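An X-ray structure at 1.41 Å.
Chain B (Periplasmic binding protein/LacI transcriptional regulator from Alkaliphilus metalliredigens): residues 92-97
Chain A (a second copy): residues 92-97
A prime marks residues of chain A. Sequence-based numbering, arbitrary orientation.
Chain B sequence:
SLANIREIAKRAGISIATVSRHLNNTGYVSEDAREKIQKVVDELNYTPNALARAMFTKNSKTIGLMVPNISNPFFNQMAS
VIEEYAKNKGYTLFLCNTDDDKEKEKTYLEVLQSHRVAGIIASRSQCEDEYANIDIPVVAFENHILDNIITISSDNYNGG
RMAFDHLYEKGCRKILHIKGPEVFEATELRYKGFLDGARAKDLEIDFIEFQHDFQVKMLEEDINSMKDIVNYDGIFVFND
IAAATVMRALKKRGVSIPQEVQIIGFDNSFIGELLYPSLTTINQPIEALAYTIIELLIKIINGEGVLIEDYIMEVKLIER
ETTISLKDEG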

# COMPACT_ATOMS: atom_id res chain seq x y z
N THR B 92 5.62 6.35 -19.66
CA THR B 92 4.70 6.39 -18.53
C THR B 92 4.24 4.96 -18.23
O THR B 92 4.48 4.05 -19.02
CB THR B 92 3.51 7.26 -18.86
OG1 THR B 92 2.98 6.89 -20.13
CG2 THR B 92 3.96 8.70 -18.99
N LEU B 93 3.61 4.73 -17.08
CA LEU B 93 3.19 3.37 -16.72
C LEU B 93 1.69 3.34 -16.48
O LEU B 93 1.14 4.28 -15.90
CB LEU B 93 3.76 2.95 -15.37
CG LEU B 93 5.22 2.63 -15.14
CD1 LEU B 93 5.33 2.12 -13.72
CD2 LEU B 93 5.65 1.56 -16.11
N PHE B 94 1.05 2.25 -16.88
CA PHE B 94 -0.29 1.93 -16.37
C PHE B 94 -0.11 0.80 -15.37
O PHE B 94 0.52 -0.22 -15.71
CB PHE B 94 -1.18 1.39 -17.48
CG PHE B 94 -1.66 2.43 -18.47
CD1 PHE B 94 -1.91 3.72 -18.07
CD2 PHE B 94 -1.93 2.07 -19.78
CE1 PHE B 94 -2.39 4.68 -19.00
CE2 PHE B 94 -2.40 2.99 -20.69
CZ PHE B 94 -2.62 4.30 -20.31
N LEU B 95 -0.69 0.90 -14.17
CA LEU B 95 -0.61 -0.23 -13.25
C LEU B 95 -1.86 -1.06 -13.38
O LEU B 95 -2.96 -0.52 -13.44
CB LEU B 95 -0.50 0.21 -11.81
CG LEU B 95 0.53 1.28 -11.50
CD1 LEU B 95 0.53 1.51 -9.97
CD2 LEU B 95 1.90 0.84 -11.98
N CYS B 96 -1.70 -2.38 -13.40
CA CYS B 96 -2.83 -3.29 -13.55
C CYS B 96 -2.80 -4.27 -12.41
O CYS B 96 -1.81 -4.98 -12.19
CB CYS B 96 -2.72 -4.06 -14.86
SG CYS B 96 -2.76 -2.98 -16.32
N ASN B 97 -3.89 -4.30 -11.66
CA ASN B 97 -3.99 -5.10 -10.49
C ASN B 97 -4.36 -6.57 -10.82
O ASN B 97 -5.49 -6.84 -11.17
CB ASN B 97 -5.16 -4.51 -9.70
CG ASN B 97 -5.34 -5.17 -8.39
OD1 ASN B 97 -4.68 -6.16 -8.11
ND2 ASN B 97 -6.24 -4.64 -7.56
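Chain A (92-97) TLFLCN

When two copies of one protein pair the same strand across a twofold-like interface, residues near the centre meet their own counterparts, and a contact between different residues recurs with the chains exchanged. The strand 92-97 of this LacI-type regulator is a compact example. Both copies are extended throughout, with phi between about -130° and -80° and psi between about 105° and 170°, and the side-chain rotamers of chain A repeat those of chain B. The chain A strand runs broadly against its partner, the N-to-C directions making an angle of 130°, and the axes approach to 4.6 Å. So large a departure from 180° is consistent with pairing limited to a single bridge, the strands diverging on leaving the centre.

Chain A enters at Thr92′, in the p rotamer, which is out of reach of chain B; its OG1 is hydrogen-bonded elsewhere in the structure. Leu93′, m at chi1 and t at chi2, directs its CA-to-CB bond sideways and contributes mainly through its carbonyl. A water donates to Leu93′ O at 3.0 Å and accepts from Asn97 N at 2.9 Å, joining the backbones where the strands are too far apart for a direct bond.

Phe94′ makes the first substantial side-chain contact. Its ring, set by chi1 near -74°, lies in an offset stack with that of Phe94: the centroids are 4.2 Å apart, the planes are inclined by only 10°, and CE2 of Phe94′ comes within 3.6 Å of CE2 of Phe94. The sulfur of Cys96 sits at the edge of the Phe94′ ring, with SG 4.0 Å from Phe94′ CD1.

Leu95′ is the centre of the arrangement. It faces Leu95 in an antiparallel hydrogen-bonded pair, CA to CA 4.9 Å. Leu95′ N donates to Leu95 O, and Leu95 N to Leu95′ O, each at 2.9 Å and nearly linear, so one residue from each chain satisfies both polar backbone groups of the other. The side chains also meet, CB of Leu95′ lying 3.9 Å from CB of Leu95.

Beyond the bridge the earlier contacts return with the chains exchanged. Cys96′, whose CA-to-CB bond points away from chain B, nevertheless brings SG to 4.0 Å from Phe94 CD1, at the edge of that ring. Asn97′ directs its CA-to-CB bond toward chain B, but its side chain comes no nearer than 5.0 Å. Its link is instead through the backbone: a second water accepts from Asn97′ N at 3.1 Å and donates to Leu93 O at 2.9 Å.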

# COMPACT_ATOMS: atom_id res chain seq x y z
N THR A 92 -12.68 -2.70 -17.04
CA THR A 92 -11.41 -2.90 -16.34
C THR A 92 -10.84 -1.53 -15.95
O THR A 92 -11.35 -0.50 -16.38
CB THR A 92 -10.44 -3.63 -17.22
OG1 THR A 92 -10.48 -3.08 -18.53
CG2 THR A 92 -10.89 -5.09 -17.35
N LEU A 93 -9.79 -1.51 -15.12
CA LEU A 93 -9.19 -0.25 -14.67
C LEU A 93 -7.69 -0.21 -15.00
O LEU A 93 -7.00 -1.22 -14.88
CB LEU A 93 -9.25 -0.15 -13.15
CG LEU A 93 -10.50 0.19 -12.37
CD1 LEU A 93 -10.08 0.39 -10.91
CD2 LEU A 93 -11.09 1.45 -12.93
N PHE A 94 -7.20 0.96 -15.39
CA PHE A 94 -5.77 1.28 -15.38
C PHE A 94 -5.56 2.19 -14.19
O PHE A 94 -6.27 3.20 -14.06
CB PHE A 94 -5.36 2.06 -16.63
CG PHE A 94 -5.31 1.24 -17.89
CD1 PHE A 94 -4.98 -0.09 -17.86
CD2 PHE A 94 -5.53 1.84 -19.11
CE1 PHE A 94 -4.90 -0.84 -19.05
CE2 PHE A 94 -5.45 1.12 -20.28
CZ PHE A 94 -5.16 -0.22 -20.25
N LEU A 95 -4.60 1.89 -13.32
CA LEU A 95 -4.29 2.79 -12.20
C LEU A 95 -3.12 3.66 -12.57
O LEU A 95 -2.14 3.17 -13.14
CB LEU A 95 -3.90 2.02 -10.94
CG LEU A 95 -4.79 0.88 -10.52
CD1 LEU A 95 -4.25 0.37 -9.14
CD2 LEU A 95 -6.20 1.36 -10.38
N CYS A 96 -3.22 4.95 -12.23
CA CYS A 96 -2.19 5.93 -12.58
C CYS A 96 -1.82 6.66 -11.32
O CYS A 96 -2.64 7.25 -10.64
CB CYS A 96 -2.75 6.94 -13.59
SG CYS A 96 -3.25 6.16 -15.17
N ASN A 97 -0.52 6.64 -11.04
CA ASN A 97 0.00 7.17 -9.85
C ASN A 97 0.30 8.68 -10.01
O ASN A 97 1.24 9.02 -10.72
CB ASN A 97 1.34 6.44 -9.71
CG ASN A 97 2.09 6.87 -8.55
OD1 ASN A 97 1.66 7.78 -7.87
ND2 ASN A 97 3.23 6.23 -8.29
O HOH W 1 -6.18 -2.60 -12.39
O HOH W 2 1.24 5.10 -13.07